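PDB 2D42: non-toxic crystal protein from Bacillus thuringiensis, which is non-toxic and of unknown function, although its fold closely resembles that of beta-pore-forming toxins. Local coordinates for residues A[43-48]-A[166-171]. Residues are numbered along the deposited sequence; the frame is centred on the assembly and turned at random.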
# COMPACT_ATOMS: atom_id res chain seq x y z
N ARG A 43 -7.85 -1.12 0.08
CA ARG A 43 -8.27 -2.50 -0.07
C ARG A 43 -8.22 -2.94 -1.53
O ARG A 43 -8.20 -2.11 -2.44
CB ARG A 43 -9.67 -2.71 0.52
CG ARG A 43 -10.74 -1.75 0.05
CD ARG A 43 -11.94 -1.80 1.00
NE ARG A 43 -12.97 -0.82 0.66
CZ ARG A 43 -13.74 -0.88 -0.43
NH1 ARG A 43 -13.61 -1.88 -1.29
NH2 ARG A 43 -14.64 0.07 -0.66
N ILE A 44 -8.19 -4.25 -1.72
CA ILE A 44 -8.13 -4.86 -3.04
C ILE A 44 -9.43 -5.61 -3.29
O ILE A 44 -9.65 -6.69 -2.76
CB ILE A 44 -6.92 -5.82 -3.10
CG1 ILE A 44 -5.65 -5.02 -2.82
CG2 ILE A 44 -6.86 -6.54 -4.46
CD1 ILE A 44 -4.42 -5.86 -2.65
N PRO A 45 -10.32 -5.03 -4.10
CA PRO A 45 -11.60 -5.70 -4.37
C PRO A 45 -11.51 -7.11 -4.97
O PRO A 45 -12.41 -7.92 -4.76
CB PRO A 45 -12.34 -4.70 -5.26
CG PRO A 45 -11.23 -3.94 -5.92
CD PRO A 45 -10.23 -3.75 -4.82
N ASP A 46 -10.45 -7.42 -5.71
CA ASP A 46 -10.28 -8.76 -6.29
C ASP A 46 -8.98 -9.35 -5.76
O ASP A 46 -7.93 -9.22 -6.38
CB ASP A 46 -10.25 -8.70 -7.82
CG ASP A 46 -10.15 -10.08 -8.46
OD1 ASP A 46 -10.15 -11.08 -7.71
OD2 ASP A 46 -10.05 -10.16 -9.70
N PRO A 47 -9.04 -10.00 -4.58
CA PRO A 47 -7.87 -10.61 -3.94
C PRO A 47 -7.44 -11.96 -4.50
O PRO A 47 -6.51 -12.57 -3.98
CB PRO A 47 -8.31 -10.71 -2.48
CG PRO A 47 -9.75 -11.04 -2.63
CD PRO A 47 -10.21 -10.07 -3.70
N ILE A 48 -8.11 -12.43 -5.55
CA ILE A 48 -7.76 -13.71 -6.14
C ILE A 48 -6.72 -13.47 -7.24
O ILE A 48 -7.05 -12.97 -8.31
CB ILE A 48 -9.01 -14.39 -6.75
CG1 ILE A 48 -10.13 -14.47 -5.70
CG2 ILE A 48 -8.65 -15.76 -7.29
CD1 ILE A 48 -9.68 -15.02 -4.35
N MET A 166 -5.85 -3.57 -8.73
CA MET A 166 -6.43 -2.25 -8.59
C MET A 166 -6.73 -2.11 -7.09
O MET A 166 -7.01 -3.10 -6.41
CB MET A 166 -7.72 -2.17 -9.42
CG MET A 166 -8.57 -0.92 -9.18
SD MET A 166 -9.83 -1.22 -7.91
CE MET A 166 -11.05 -2.16 -8.86
N THR A 167 -6.64 -0.91 -6.57
CA THR A 167 -6.93 -0.72 -5.16
C THR A 167 -8.01 0.34 -4.99
O THR A 167 -8.16 1.22 -5.84
CB THR A 167 -5.70 -0.24 -4.38
OG1 THR A 167 -5.25 1.01 -4.93
CG2 THR A 167 -4.57 -1.27 -4.43
N VAL A 168 -8.77 0.24 -3.91
CA VAL A 168 -9.80 1.21 -3.61
C VAL A 168 -9.18 1.96 -2.44
O VAL A 168 -8.85 1.37 -1.42
CB VAL A 168 -11.12 0.54 -3.18
CG1 VAL A 168 -12.11 1.60 -2.67
CG2 VAL A 168 -11.74 -0.19 -4.39
N LEU A 169 -8.97 3.26 -2.60
CA LEU A 169 -8.35 4.04 -1.54
C LEU A 169 -9.41 4.79 -0.76
O LEU A 169 -10.30 5.39 -1.34
CB LEU A 169 -7.33 5.01 -2.13
CG LEU A 169 -6.28 4.33 -3.04
CD1 LEU A 169 -5.36 5.39 -3.64
CD2 LEU A 169 -5.48 3.30 -2.23
N GLU A 170 -9.31 4.74 0.56
CA GLU A 170 -10.29 5.39 1.42
C GLU A 170 -9.64 6.17 2.56
O GLU A 170 -8.52 5.88 2.95
CB GLU A 170 -11.24 4.35 2.01
CG GLU A 170 -12.15 3.70 0.97
CD GLU A 170 -12.91 2.51 1.52
OE1 GLU A 170 -13.83 2.04 0.83
OE2 GLU A 170 -12.59 2.05 2.64
N CYS A 171 -10.36 7.17 3.06
CA CYS A 171 -9.90 7.97 4.18
C CYS A 171 -11.02 8.90 4.62
O CYS A 171 -12.02 9.07 3.92
CB CYS A 171 -8.65 8.78 3.81
SG CYS A 171 -8.86 10.12 2.58
O HOH W 1 -8.66 -5.56 -6.99
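Arg43 lays one face of its guanidinium over Val168, whose CG1 sits 3.6 Å from Arg43 NH2 and towards the rim of the flat group. The two side chains run side by side in the same direction, as expected of an antiparallel hydrogen-bonded pair: Arg43 N donates to Val168 O, and Val168 N returns a straighter bond to Arg43 O (2.8 Å, 169°). With chi1 at 52°, CG of Arg43 stands between the backbone N and carbonyl carbon; the chain runs extended from CG to NE, and a bend at chi4 then sets CZ. Arg43 NH2 reaches Glu170 OE1 at 2.6 Å in a salt bridge, on the syn side but tilted out of the carboxylate plane; the guanidinium and carboxylate planes are 70° apart, and the second bond, from NE to the same oxygen, is weak. Past Arg43 the strand pairing gives way to side-chain packing and water. Pro45 CG presses on Met166 CE, tight at 3.4 Å, while Pro45 CD meets Val168 CG2 at 3.9 Å. A water accepts from Asp46 N and donates to Met166 O, and Lys165 NZ binds the carbonyls of Asp46 and Ile48. This is the last hydrogen-bonded pair of an antiparallel ladder, where strand 36-43 leaves strand 150-185 of an elongated, aerolysin-like beta fold for the loop leading to strand 48-49.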